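Local coordinates for cyanuric acid amidohydrolase (Azorhizobium caulinodans, PDB 4NQ3), which catalyses the hydrolytic opening of the s-triazine ring of cyanuric acid, giving carboxybiuret, which loses carbon dioxide spontaneously to yield biuret, at residues D258-T263 with R314-G319; K266-A271 with V347-A352; T300-D303 with S308-R311; A320-G323 with H327-I330. One frame throughout, in Å; residues are numbered along the deposited sequence.

Contact 1 (D258-T263 with R314-G319); sequences DAIDVT and RAFVAG. With BR8 (barbituric acid), chain C.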
ATOM      1  N   ASP A 258      18.242 -19.408  -4.867  1.00 46.94           N
ATOM      2  CA  ASP A 258      17.177 -18.708  -4.157  1.00 43.54           C
ATOM      3  C   ASP A 258      17.513 -17.213  -3.987  1.00 42.11           C
ATOM      4  O   ASP A 258      18.489 -16.708  -4.560  1.00 36.89           O
ATOM      5  CB  ASP A 258      16.888 -19.363  -2.805  1.00 42.90           C
ATOM      6  CG  ASP A 258      18.117 -19.505  -1.945  1.00 54.43           C
ATOM      7  OD1 ASP A 258      19.016 -18.639  -2.043  1.00 47.27           O
ATOM      8  OD2 ASP A 258      18.183 -20.491  -1.166  1.00 61.95           O
ATOM      9  N   ALA A 259      16.695 -16.526  -3.194  1.00 43.58           N
ATOM     10  CA  ALA A 259      16.723 -15.071  -3.110  1.00 35.90           C
ATOM     11  C   ALA A 259      17.990 -14.538  -2.454  1.00 44.11           C
ATOM     12  O   ALA A 259      18.289 -13.356  -2.566  1.00 47.24           O
ATOM     13  CB  ALA A 259      15.495 -14.559  -2.381  1.00 36.01           C
ATOM     14  N   ILE A 260      18.740 -15.380  -1.762  1.00 39.40           N
ATOM     15  CA  ILE A 260      19.955 -14.866  -1.149  1.00 40.74           C
ATOM     16  C   ILE A 260      21.197 -15.578  -1.671  1.00 56.67           C
ATOM     17  O   ILE A 260      22.276 -15.506  -1.068  1.00 56.83           O
ATOM     18  CB  ILE A 260      19.915 -14.968   0.380  1.00 43.64           C
ATOM     19  CG1 ILE A 260      19.677 -16.409   0.813  1.00 45.97           C
ATOM     20  CG2 ILE A 260      18.852 -14.041   0.949  1.00 42.99           C
ATOM     21  CD1 ILE A 260      19.615 -16.561   2.285  1.00 49.08           C
ATOM     22  N   ASP A 261      21.049 -16.234  -2.818  1.00 48.01           N
ATOM     23  CA  ASP A 261      22.166 -16.939  -3.431  1.00 48.98           C
ATOM     24  C   ASP A 261      22.995 -15.978  -4.280  1.00 49.56           C
ATOM     25  O   ASP A 261      22.710 -15.786  -5.463  1.00 53.02           O
ATOM     26  CB  ASP A 261      21.658 -18.107  -4.277  1.00 50.62           C
ATOM     27  CG  ASP A 261      22.783 -18.968  -4.809  1.00 59.19           C
ATOM     28  OD1 ASP A 261      23.852 -19.003  -4.153  1.00 68.17           O
ATOM     29  OD2 ASP A 261      22.595 -19.608  -5.873  1.00 56.17           O
ATOM     30  N   VAL A 262      24.008 -15.365  -3.672  1.00 49.29           N
ATOM     31  CA  VAL A 262      24.758 -14.299  -4.339  1.00 49.85           C
ATOM     32  C   VAL A 262      26.005 -14.850  -5.003  1.00 54.66           C
ATOM     33  O   VAL A 262      26.794 -14.090  -5.564  1.00 63.16           O
ATOM     34  CB  VAL A 262      25.154 -13.154  -3.369  1.00 47.30           C
ATOM     35  CG1 VAL A 262      23.957 -12.252  -3.063  1.00 39.94           C
ATOM     36  CG2 VAL A 262      25.759 -13.721  -2.101  1.00 55.30           C
ATOM     37  N   THR A 263      26.196 -16.165  -4.914  1.00 51.99           N
ATOM     38  CA  THR A 263      27.393 -16.813  -5.460  1.00 54.31           C
ATOM     39  C   THR A 263      27.540 -16.755  -7.000  1.00 51.58           C
ATOM     40  O   THR A 263      28.651 -16.590  -7.503  1.00 52.40           O
ATOM     41  CB  THR A 263      27.437 -18.276  -5.017  1.00 63.14           C
ATOM     42  OG1 THR A 263      26.105 -18.796  -5.059  1.00 77.10           O
ATOM     43  CG2 THR A 263      27.901 -18.392  -3.586  1.00 57.81           C
ATOM     44  N   ARG A 314      11.747  -7.950  -5.159  1.00 32.36           N
ATOM     45  CA  ARG A 314      12.657  -6.980  -5.754  1.00 29.66           C
ATOM     46  C   ARG A 314      13.492  -6.273  -4.693  1.00 32.43           C
ATOM     47  O   ARG A 314      14.722  -6.309  -4.751  1.00 33.50           O
ATOM     48  CB  ARG A 314      11.901  -5.945  -6.586  1.00 29.64           C
ATOM     49  CG  ARG A 314      11.590  -6.338  -8.024  1.00 22.95           C
ATOM     50  CD  ARG A 314      11.117  -5.106  -8.819  1.00 22.57           C
ATOM     51  NE  ARG A 314       9.908  -4.534  -8.244  1.00 22.89           N
ATOM     52  CZ  ARG A 314       8.685  -4.845  -8.649  1.00 26.68           C
ATOM     53  NH1 ARG A 314       8.523  -5.694  -9.667  1.00 26.08           N
ATOM     54  NH2 ARG A 314       7.631  -4.295  -8.056  1.00 23.53           N
ATOM     55  N   ALA A 315      12.829  -5.626  -3.736  1.00 33.00           N
ATOM     56  CA  ALA A 315      13.540  -4.952  -2.643  1.00 32.76           C
ATOM     57  C   ALA A 315      14.563  -5.886  -1.990  1.00 34.94           C
ATOM     58  O   ALA A 315      15.701  -5.499  -1.746  1.00 41.64           O
ATOM     59  CB  ALA A 315      12.561  -4.428  -1.599  1.00 31.86           C
ATOM     60  N   PHE A 316      14.158  -7.122  -1.724  1.00 30.29           N
ATOM     61  CA  PHE A 316      15.010  -8.059  -1.010  1.00 26.61           C
ATOM     62  C   PHE A 316      16.220  -8.465  -1.828  1.00 30.03           C
ATOM     63  O   PHE A 316      17.359  -8.316  -1.380  1.00 29.30           O
ATOM     64  CB  PHE A 316      14.224  -9.299  -0.620  1.00 34.17           C
ATOM     65  CG  PHE A 316      14.893 -10.124   0.423  1.00 40.64           C
ATOM     66  CD1 PHE A 316      15.073  -9.621   1.719  1.00 39.14           C
ATOM     67  CD2 PHE A 316      15.338 -11.418   0.127  1.00 44.14           C
ATOM     68  CE1 PHE A 316      15.691 -10.391   2.700  1.00 38.89           C
ATOM     69  CE2 PHE A 316      15.964 -12.211   1.114  1.00 40.18           C
ATOM     70  CZ  PHE A 316      16.139 -11.695   2.396  1.00 37.83           C
ATOM     71  N   VAL A 317      15.990  -8.951  -3.041  1.00 32.28           N
ATOM     72  CA  VAL A 317      17.115  -9.359  -3.870  1.00 32.89           C
ATOM     73  C   VAL A 317      17.993  -8.160  -4.272  1.00 36.09           C
ATOM     74  O   VAL A 317      19.206  -8.310  -4.405  1.00 43.02           O
ATOM     75  CB  VAL A 317      16.640 -10.086  -5.148  1.00 32.44           C
ATOM     76  CG1 VAL A 317      17.809 -10.309  -6.121  1.00 25.36           C
ATOM     77  CG2 VAL A 317      15.937 -11.390  -4.789  1.00 28.28           C
ATOM     78  N   ALA A 318      17.407  -6.975  -4.454  1.00 32.43           N
ATOM     79  CA  ALA A 318      18.217  -5.809  -4.819  1.00 33.54           C
ATOM     80  C   ALA A 318      19.240  -5.542  -3.717  1.00 32.30           C
ATOM     81  O   ALA A 318      20.414  -5.268  -3.984  1.00 32.61           O
ATOM     82  CB  ALA A 318      17.348  -4.577  -5.070  1.00 24.19           C
ATOM     83  N   GLY A 319      18.788  -5.667  -2.475  1.00 27.68           N
ATOM     84  CA  GLY A 319      19.662  -5.495  -1.337  1.00 29.14           C
ATOM     85  C   GLY A 319      20.786  -6.518  -1.326  1.00 42.11           C
ATOM     86  O   GLY A 319      21.945  -6.154  -1.147  1.00 45.56           O
TER
HETATM   87  N1  BR8 C 401       6.881  -5.648 -14.641  1.00 21.67           N
HETATM   88  C2  BR8 C 401       7.511  -4.572 -14.117  1.00 23.39           C
HETATM   89  O2  BR8 C 401       7.126  -3.467 -14.444  1.00 22.38           O
HETATM   90  N3  BR8 C 401       8.543  -4.734 -13.236  1.00 31.64           N
HETATM   91  C4  BR8 C 401       8.990  -6.019 -12.835  1.00 29.46           C
HETATM   92  O4  BR8 C 401       9.915  -6.124 -12.036  1.00 35.02           O
HETATM   93  C5  BR8 C 401       8.390  -7.315 -13.386  1.00 22.87           C
HETATM   94  C6  BR8 C 401       7.256  -6.953 -14.335  1.00 18.61           C
HETATM   95  O8  BR8 C 401       6.625  -7.841 -14.862  1.00 24.37           O

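Contact 2 (K266-A271 with V347-A352); sequences KAALSA and VAVIAA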
ATOM      1  N   LYS A 266      29.388 -13.524  -8.018  1.00 50.82           N
ATOM      2  CA  LYS A 266      30.816 -13.545  -7.751  1.00 53.73           C
ATOM      3  C   LYS A 266      31.494 -14.434  -8.804  1.00 55.64           C
ATOM      4  O   LYS A 266      32.569 -14.099  -9.317  1.00 62.91           O
ATOM      5  CB  LYS A 266      31.087 -14.035  -6.323  1.00 53.13           C
ATOM      6  CG  LYS A 266      30.347 -13.227  -5.237  1.00 60.35           C
ATOM      7  CD  LYS A 266      30.514 -13.850  -3.829  1.00 75.32           C
ATOM      8  CE  LYS A 266      29.828 -13.039  -2.720  1.00 77.92           C
ATOM      9  NZ  LYS A 266      30.093 -13.553  -1.339  1.00 80.34           N
ATOM     10  N   ALA A 267      30.847 -15.541  -9.159  1.00 50.34           N
ATOM     11  CA  ALA A 267      31.389 -16.435 -10.182  1.00 50.54           C
ATOM     12  C   ALA A 267      31.351 -15.767 -11.552  1.00 55.97           C
ATOM     13  O   ALA A 267      32.264 -15.940 -12.368  1.00 62.32           O
ATOM     14  CB  ALA A 267      30.634 -17.737 -10.210  1.00 46.32           C
ATOM     15  N   ALA A 268      30.281 -15.018 -11.810  1.00 49.00           N
ATOM     16  CA  ALA A 268      30.158 -14.305 -13.071  1.00 42.81           C
ATOM     17  C   ALA A 268      31.287 -13.276 -13.217  1.00 44.15           C
ATOM     18  O   ALA A 268      31.934 -13.204 -14.258  1.00 47.61           O
ATOM     19  CB  ALA A 268      28.798 -13.637 -13.171  1.00 35.06           C
ATOM     20  N   LEU A 269      31.538 -12.503 -12.166  1.00 44.37           N
ATOM     21  CA  LEU A 269      32.621 -11.523 -12.174  1.00 45.38           C
ATOM     22  C   LEU A 269      33.996 -12.191 -12.398  1.00 54.40           C
ATOM     23  O   LEU A 269      34.867 -11.621 -13.061  1.00 55.71           O
ATOM     24  CB  LEU A 269      32.601 -10.718 -10.878  1.00 43.65           C
ATOM     25  CG  LEU A 269      31.422  -9.751 -10.730  1.00 43.16           C
ATOM     26  CD1 LEU A 269      31.276  -9.271  -9.307  1.00 39.97           C
ATOM     27  CD2 LEU A 269      31.606  -8.547 -11.654  1.00 50.02           C
ATOM     28  N   SER A 270      34.203 -13.385 -11.843  1.00 54.88           N
ATOM     29  CA  SER A 270      35.433 -14.133 -12.114  1.00 54.00           C
ATOM     30  C   SER A 270      35.586 -14.492 -13.586  1.00 55.11           C
ATOM     31  O   SER A 270      36.640 -14.274 -14.184  1.00 60.25           O
ATOM     32  CB  SER A 270      35.489 -15.405 -11.295  1.00 54.97           C
ATOM     33  OG  SER A 270      36.109 -15.149 -10.059  1.00 69.56           O
ATOM     34  N   ALA A 271      34.530 -15.052 -14.164  1.00 53.24           N
ATOM     35  CA  ALA A 271      34.535 -15.433 -15.570  1.00 49.08           C
ATOM     36  C   ALA A 271      34.911 -14.260 -16.469  1.00 50.39           C
ATOM     37  O   ALA A 271      35.645 -14.419 -17.448  1.00 54.24           O
ATOM     38  CB  ALA A 271      33.182 -15.982 -15.956  1.00 44.41           C
ATOM     39  N   VAL A 347      20.758 -14.346 -13.172  1.00 33.19           N
ATOM     40  CA  VAL A 347      21.432 -13.079 -13.001  1.00 30.40           C
ATOM     41  C   VAL A 347      22.544 -13.034 -14.038  1.00 29.75           C
ATOM     42  O   VAL A 347      23.191 -14.041 -14.303  1.00 32.02           O
ATOM     43  CB  VAL A 347      21.979 -12.898 -11.585  1.00 24.93           C
ATOM     44  CG1 VAL A 347      22.916 -14.014 -11.247  1.00 25.77           C
ATOM     45  CG2 VAL A 347      22.706 -11.610 -11.501  1.00 28.52           C
ATOM     46  N   ALA A 348      22.708 -11.887 -14.682  1.00 36.31           N
ATOM     47  CA  ALA A 348      23.762 -11.705 -15.667  1.00 23.75           C
ATOM     48  C   ALA A 348      24.590 -10.490 -15.279  1.00 31.08           C
ATOM     49  O   ALA A 348      24.083  -9.545 -14.667  1.00 37.69           O
ATOM     50  CB  ALA A 348      23.186 -11.542 -17.055  1.00 22.64           C
ATOM     51  N   VAL A 349      25.866 -10.512 -15.633  1.00 30.42           N
ATOM     52  CA  VAL A 349      26.733  -9.382 -15.364  1.00 26.81           C
ATOM     53  C   VAL A 349      27.386  -8.954 -16.646  1.00 34.39           C
ATOM     54  O   VAL A 349      27.723  -9.799 -17.478  1.00 40.89           O
ATOM     55  CB  VAL A 349      27.802  -9.730 -14.346  1.00 31.77           C
ATOM     56  CG1 VAL A 349      28.691  -8.543 -14.109  1.00 31.73           C
ATOM     57  CG2 VAL A 349      27.149 -10.161 -13.061  1.00 34.37           C
ATOM     58  N   ILE A 350      27.553  -7.648 -16.820  1.00 27.31           N
ATOM     59  CA  ILE A 350      28.227  -7.117 -18.002  1.00 27.73           C
ATOM     60  C   ILE A 350      29.386  -6.248 -17.591  1.00 34.10           C
ATOM     61  O   ILE A 350      29.191  -5.200 -16.981  1.00 40.99           O
ATOM     62  CB  ILE A 350      27.308  -6.290 -18.871  1.00 26.43           C
ATOM     63  CG1 ILE A 350      26.224  -7.169 -19.488  1.00 24.78           C
ATOM     64  CG2 ILE A 350      28.119  -5.608 -19.955  1.00 28.04           C
ATOM     65  CD1 ILE A 350      25.277  -6.399 -20.326  1.00 23.57           C
ATOM     66  N   ALA A 351      30.597  -6.682 -17.903  1.00 32.46           N
ATOM     67  CA  ALA A 351      31.774  -5.952 -17.440  1.00 36.97           C
ATOM     68  C   ALA A 351      32.876  -5.908 -18.493  1.00 46.41           C
ATOM     69  O   ALA A 351      32.840  -6.671 -19.456  1.00 56.58           O
ATOM     70  CB  ALA A 351      32.292  -6.591 -16.167  1.00 34.39           C
ATOM     71  N   ALA A 352      33.855  -5.024 -18.313  1.00 48.11           N
ATOM     72  CA  ALA A 352      35.065  -5.101 -19.127  1.00 48.20           C
ATOM     73  C   ALA A 352      36.147  -5.875 -18.362  1.00 54.60           C
ATOM     74  O   ALA A 352      36.146  -5.913 -17.122  1.00 50.03           O
ATOM     75  CB  ALA A 352      35.556  -3.723 -19.508  1.00 39.92           C
TER

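Contact 3 (T300-D303 with S308-R311); sequences TMLD and SPTR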
ATOM      1  N   THR A 300       6.972 -14.059   4.254  1.00 37.29           N
ATOM      2  CA  THR A 300       5.588 -13.606   4.247  1.00 42.79           C
ATOM      3  C   THR A 300       5.174 -12.937   2.940  1.00 43.30           C
ATOM      4  O   THR A 300       4.151 -12.250   2.900  1.00 41.25           O
ATOM      5  CB  THR A 300       5.330 -12.604   5.381  1.00 42.47           C
ATOM      6  OG1 THR A 300       6.050 -11.399   5.108  1.00 38.09           O
ATOM      7  CG2 THR A 300       5.772 -13.165   6.736  1.00 41.61           C
HETATM    8  N   MSE A 301       5.957 -13.137   1.877  1.00 51.15           N
HETATM    9  CA  MSE A 301       5.769 -12.395   0.624  1.00 35.88           C
HETATM   10  C   MSE A 301       4.493 -12.772  -0.114  1.00 41.74           C
HETATM   11  O   MSE A 301       3.895 -11.929  -0.799  1.00 52.18           O
HETATM   12  CB  MSE A 301       6.964 -12.594  -0.299  1.00 35.41           C
HETATM   13  CG  MSE A 301       8.224 -11.974   0.224  1.00 35.18           C
HETATM   14 SE   MSE A 301       9.699 -12.173  -1.007  0.61 34.94          SE
HETATM   15  CE  MSE A 301      10.206 -14.027  -0.687  1.00 35.21           C
ATOM     16  N   LEU A 302       4.070 -14.025   0.037  1.00 36.91           N
ATOM     17  CA  LEU A 302       2.888 -14.520  -0.655  1.00 37.76           C
ATOM     18  C   LEU A 302       1.598 -14.268   0.105  1.00 46.85           C
ATOM     19  O   LEU A 302       0.521 -14.542  -0.409  1.00 51.67           O
ATOM     20  CB  LEU A 302       3.018 -16.017  -0.927  1.00 38.40           C
ATOM     21  CG  LEU A 302       4.141 -16.384  -1.889  1.00 42.86           C
ATOM     22  CD1 LEU A 302       4.135 -17.862  -2.141  1.00 47.11           C
ATOM     23  CD2 LEU A 302       4.004 -15.607  -3.201  1.00 41.21           C
ATOM     24  N   ASP A 303       1.702 -13.730   1.316  1.00 42.37           N
ATOM     25  CA  ASP A 303       0.549 -13.629   2.207  1.00 54.52           C
ATOM     26  C   ASP A 303       0.154 -12.196   2.517  1.00 50.54           C
ATOM     27  O   ASP A 303      -0.726 -11.967   3.349  1.00 51.31           O
ATOM     28  CB  ASP A 303       0.836 -14.350   3.540  1.00 69.63           C
ATOM     29  CG  ASP A 303       1.038 -15.851   3.375  1.00 75.85           C
ATOM     30  OD1 ASP A 303       0.318 -16.463   2.553  1.00 74.80           O
ATOM     31  OD2 ASP A 303       1.902 -16.420   4.086  1.00 79.30           O
ATOM     32  N   SER A 308       2.341  -6.190  -2.717  1.00 34.80           N
ATOM     33  CA  SER A 308       2.344  -7.276  -3.711  1.00 35.32           C
ATOM     34  C   SER A 308       3.691  -8.040  -3.747  1.00 34.15           C
ATOM     35  O   SER A 308       4.754  -7.424  -3.699  1.00 40.13           O
ATOM     36  CB  SER A 308       2.002  -6.683  -5.088  1.00 34.73           C
ATOM     37  OG  SER A 308       2.285  -7.595  -6.117  1.00 38.35           O
ATOM     38  N   PRO A 309       3.654  -9.382  -3.844  1.00 35.91           N
ATOM     39  CA  PRO A 309       4.852 -10.221  -3.655  1.00 27.80           C
ATOM     40  C   PRO A 309       6.109  -9.789  -4.417  1.00 35.32           C
ATOM     41  O   PRO A 309       7.152  -9.615  -3.807  1.00 35.80           O
ATOM     42  CB  PRO A 309       4.399 -11.583  -4.155  1.00 28.48           C
ATOM     43  CG  PRO A 309       2.944 -11.577  -3.947  1.00 34.96           C
ATOM     44  CD  PRO A 309       2.492 -10.178  -4.246  1.00 28.75           C
ATOM     45  N   THR A 310       6.008  -9.536  -5.711  1.00 37.17           N
ATOM     46  CA  THR A 310       7.185  -9.117  -6.473  1.00 32.58           C
ATOM     47  C   THR A 310       7.815  -7.843  -5.948  1.00 36.66           C
ATOM     48  O   THR A 310       9.029  -7.645  -6.066  1.00 39.26           O
ATOM     49  CB  THR A 310       6.831  -8.872  -7.878  1.00 27.26           C
ATOM     50  OG1 THR A 310       5.523  -8.279  -7.895  1.00 30.52           O
ATOM     51  CG2 THR A 310       6.821 -10.177  -8.617  1.00 26.59           C
ATOM     52  N   ARG A 311       6.979  -6.972  -5.389  1.00 31.42           N
ATOM     53  CA  ARG A 311       7.460  -5.763  -4.739  1.00 29.64           C
ATOM     54  C   ARG A 311       8.444  -6.118  -3.606  1.00 30.87           C
ATOM     55  O   ARG A 311       9.537  -5.522  -3.513  1.00 27.85           O
ATOM     56  CB  ARG A 311       6.273  -4.962  -4.213  1.00 32.43           C
ATOM     57  CG  ARG A 311       6.374  -3.478  -4.387  1.00 33.06           C
ATOM     58  CD  ARG A 311       5.181  -2.951  -5.143  1.00 33.32           C
ATOM     59  NE  ARG A 311       4.822  -1.581  -4.744  1.00 37.84           N
ATOM     60  CZ  ARG A 311       5.663  -0.546  -4.697  1.00 34.89           C
ATOM     61  NH1 ARG A 311       6.950  -0.693  -4.995  1.00 28.00           N
ATOM     62  NH2 ARG A 311       5.214   0.649  -4.333  1.00 47.45           N
TER

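Contact 4 (A320-G323 with H327-I330); sequences ALAG and HTEI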
ATOM      1  N   ALA A 320      20.467  -7.796  -1.531  1.00 39.63           N
ATOM      2  CA  ALA A 320      21.516  -8.813  -1.545  1.00 37.81           C
ATOM      3  C   ALA A 320      22.594  -8.491  -2.608  1.00 40.21           C
ATOM      4  O   ALA A 320      23.776  -8.385  -2.281  1.00 45.97           O
ATOM      5  CB  ALA A 320      20.912 -10.198  -1.789  1.00 28.38           C
ATOM      6  N   LEU A 321      22.186  -8.271  -3.857  1.00 38.40           N
ATOM      7  CA  LEU A 321      23.129  -7.984  -4.947  1.00 39.19           C
ATOM      8  C   LEU A 321      23.913  -6.673  -4.736  1.00 42.76           C
ATOM      9  O   LEU A 321      25.120  -6.600  -4.991  1.00 36.39           O
ATOM     10  CB  LEU A 321      22.383  -7.938  -6.279  1.00 25.98           C
ATOM     11  CG  LEU A 321      21.785  -9.268  -6.717  1.00 26.02           C
ATOM     12  CD1 LEU A 321      21.044  -9.134  -8.017  1.00 25.22           C
ATOM     13  CD2 LEU A 321      22.852 -10.301  -6.851  1.00 26.95           C
ATOM     14  N   ALA A 322      23.207  -5.633  -4.298  1.00 40.05           N
ATOM     15  CA  ALA A 322      23.826  -4.345  -4.019  1.00 39.67           C
ATOM     16  C   ALA A 322      24.899  -4.479  -2.950  1.00 43.35           C
ATOM     17  O   ALA A 322      25.932  -3.812  -3.000  1.00 47.60           O
ATOM     18  CB  ALA A 322      22.775  -3.343  -3.583  1.00 40.31           C
ATOM     19  N   GLY A 323      24.661  -5.362  -1.992  1.00 43.75           N
ATOM     20  CA  GLY A 323      25.637  -5.628  -0.951  1.00 49.74           C
ATOM     21  C   GLY A 323      26.918  -6.255  -1.484  1.00 51.65           C
ATOM     22  O   GLY A 323      27.980  -6.159  -0.859  1.00 59.02           O
ATOM     23  N   HIS A 327      26.930  -0.967  -5.220  1.00 43.68           N
ATOM     24  CA  HIS A 327      26.125   0.182  -5.627  1.00 35.35           C
ATOM     25  C   HIS A 327      24.693  -0.218  -5.888  1.00 33.39           C
ATOM     26  O   HIS A 327      24.362  -1.398  -5.865  1.00 32.66           O
ATOM     27  CB  HIS A 327      26.709   0.848  -6.858  1.00 33.02           C
ATOM     28  CG  HIS A 327      26.594   0.035  -8.106  1.00 35.81           C
ATOM     29  ND1 HIS A 327      25.599   0.241  -9.038  1.00 37.82           N
ATOM     30  CD2 HIS A 327      27.371  -0.962  -8.595  1.00 40.18           C
ATOM     31  CE1 HIS A 327      25.762  -0.602 -10.045  1.00 39.66           C
ATOM     32  NE2 HIS A 327      26.831  -1.343  -9.800  1.00 41.55           N
ATOM     33  N   THR A 328      23.835   0.767  -6.108  1.00 35.47           N
ATOM     34  CA  THR A 328      22.410   0.491  -6.169  1.00 31.66           C
ATOM     35  C   THR A 328      21.807   0.721  -7.537  1.00 33.15           C
ATOM     36  O   THR A 328      20.599   0.609  -7.705  1.00 35.42           O
ATOM     37  CB  THR A 328      21.662   1.332  -5.171  1.00 29.37           C
ATOM     38  OG1 THR A 328      21.924   2.705  -5.462  1.00 27.12           O
ATOM     39  CG2 THR A 328      22.125   0.992  -3.757  1.00 27.44           C
ATOM     40  N   GLU A 329      22.637   1.043  -8.520  1.00 32.81           N
ATOM     41  CA  GLU A 329      22.125   1.260  -9.870  1.00 30.67           C
ATOM     42  C   GLU A 329      22.094  -0.084 -10.605  1.00 24.49           C
ATOM     43  O   GLU A 329      22.814  -0.281 -11.570  1.00 27.50           O
ATOM     44  CB  GLU A 329      22.981   2.280 -10.634  1.00 30.53           C
ATOM     45  CG  GLU A 329      22.219   3.332 -11.441  1.00 31.21           C
ATOM     46  CD  GLU A 329      23.132   4.474 -11.894  1.00 44.17           C
ATOM     47  OE1 GLU A 329      24.153   4.178 -12.550  1.00 50.81           O
ATOM     48  OE2 GLU A 329      22.860   5.660 -11.573  1.00 48.53           O
ATOM     49  N   ILE A 330      21.294  -1.020 -10.106  1.00 26.49           N
ATOM     50  CA  ILE A 330      21.171  -2.350 -10.711  1.00 28.64           C
ATOM     51  C   ILE A 330      19.753  -2.647 -11.222  1.00 29.40           C
ATOM     52  O   ILE A 330      18.766  -2.152 -10.679  1.00 36.28           O
ATOM     53  CB  ILE A 330      21.598  -3.445  -9.712  1.00 27.81           C
ATOM     54  CG1 ILE A 330      20.738  -3.389  -8.472  1.00 25.69           C
ATOM     55  CG2 ILE A 330      23.002  -3.206  -9.208  1.00 25.13           C
ATOM     56  CD1 ILE A 330      21.396  -4.111  -7.348  1.00 29.22           C
TER

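Contact 1 (D258-T263 with R314-G319)
Ile260 reaches the ring of Phe316 with its CG2 methyl, which comes obliquely against the CE2–CZ side, 3.4 Å from Phe316 CE2. Ala259 works differently. Its CB points at the helix and meets the same ring at its edge, 4.0 Å from Phe316 CD2, while also touching Val317 CG2 at 4.0 Å, so one methyl sits between two helix side chains. Phe316 gets there because its CG stands anti to the backbone N (chi1 -164°). Ala322 of the second subunit packs on Ile260 as well. The loop side is held by an Asx turn inside a type I turn: Asp258 OD1 accepts from Ile260 N at 3.3 Å, from above the carboxylate plane. The other oxygen, Asp258 OD2, makes a salt bridge to Arg295.

Arg314 leads instead to the active site. Its NH1 gives a bent hydrogen bond (2.8 Å, 132°) to barbituric acid O4, which lies near the guanidinium plane, and its NE pairs with Glu83. Arg52 and Arg188 also bind this ligand, in keeping with a threefold pocket. The loop thus packs on helix 309-325 on its way from strand 249-256 to helix 263-271.

Contact 2 (K266-A271 with V347-A352)
Val349 has CG1 anti to its backbone nitrogen (chi1 179°), which leaves CG2 beside that nitrogen and splits the two methyls between two neighbours on helix 263-271. CG2 meets Ala268 CB at 3.8 Å; CG1 meets Leu269 CD2, also at 3.8 Å. On the helix, Leu269 carries its CG beside the backbone N (chi1 -70°); with CD1 extending the chain (chi2 165°), the other branch, CD2, is the one that meets the valine, although the side chain leaves the helix at an angle to the strand. The isopropyl groups of Leu269 and Val349 meet at about a right angle, branch against branch. Ala268, by contrast, points toward the strand, and its small methyl lets the helix backbone come close: Ala268 CA and Val349 CA are 6.4 Å apart.

Nothing polar joins the two segments. The contact is wholly apolar and all three touching residues are buried, with Val349 shared between a short side chain and a long one on successive helix positions. Those positions point different ways, yet the forked valine touches both.

Around this point Val349 also packs on Thr280 and Leu272, and Ala268 on Ala252. Strand 345-352 lies inside its four-stranded sheet, with backbone hydrogen bonds to strand 249-256 on one edge and to strand 281-286 on the other. Helix 263-271 belongs to the crossover that joins those two flanking, mutually parallel strands, and it packs over the strand between them.

Contact 3 (T300-D303 with S308-R311)
Apolar contact between Leu302 and Pro309 is slight: Leu302 CD2 reaches Pro309 CB at 4.2 Å, and the leucine side chain meets the proline ring at about a right angle. Leu302 leaves the backbone away from the helix, but with CG beside its own backbone N (chi1 -65°) the CD2 branch turns back towards the ring. The closer approach is that of a carbonyl oxygen to carbon. Met301 O lies against the CB and CG atoms of the proline, 3.3 Å from Pro309 CG and 3.4 Å from Pro309 CB. The selenomethionine side chain itself turns away from the proline and packs on Pro288, which Pro309 also touches.

Hydrogen bonds form within the segments but do not link the two. Asp303 N bonds to Thr300 O at 3.3 Å, closing a type I turn that directs Met301 O at the proline, and Arg311 N makes a weak bond to Ser308 O. Other partners come from the assembly: in the third subunit, the backbone N of Ala162 bonds to Asp303 OD1, and Thr180 OG1 to Leu302 O.

Among charged groups, Arg311 NH1 makes a salt bridge to Glu83, the residue that also pairs with the substrate-binding Arg314.

The arrangement is that of a helix start: Ser308 at the N-cap position, although its side chain makes no capping bond, proline in the first turn, and a preceding beta turn packed against it. Next in the chain is Thr310, predicted to matter for substrate specificity.

Contact 4 (A320-G323 with H327-I330)
Ala322 and His327 bring their CA atoms to 5.3 Å as the chain leaves helix 309-325 and doubles back towards strand 331-334, the return leg of a beta-alpha-beta unit whose first strand, 281-286, runs parallel to 331-334. Ala322 is the residue most embraced by the returning loop. Its CB lies 3.4 Å from the carbonyl O of His327, and its CA makes a CA-H...O contact with that oxygen at 3.5 Å. Thr328 CG2 lies more loosely near the same methyl.

From the other end comes Ile330. With CG1 between its backbone N and carbonyl carbon (chi1 59°), and the chain then extended, it presents CD1 to the helix, where the methyl settles between Leu321 CB and Ala322 CB, 4.1 Å from each. Leu321 and Ile330 both go on to pack against Val282, so this pair joins the helix to its sheet.

The loop itself is drawn tight by an inverse gamma turn centred on Glu329, with a weak bond from Ile330 N to Thr328 O. Glu329 pairs with Arg8 of strand 2-10. His327 NE2 is hydrogen-bonded to Thr280 O, consistent with the proton sitting on NE2 and with ND1 acting as acceptor: Glu329 N bonds to His327 ND1 at 3.1 Å, 27° out of the imidazole plane.

Overall arrangement
Following the chain from the N terminus, residues 258-263 open contact 1 and 266-271 open contact 2 directly afterwards. Contact 3 then opens and closes within a few residues, at the start of helix 309-325, and so nests inside both. The helix next closes contact 1, and its later turns open contact 4, which the loop to strand 331-334 closes at once. Strand 345-352 finally closes contact 2, so contacts 1 and 2 cross, while contact 4 lies within contact 2. Helix 309-325 serves contacts 1, 3 and 4; contacts 1 and 4 touch through Val262 and Ala320, and contact 2 fixes the other helix to the sheet.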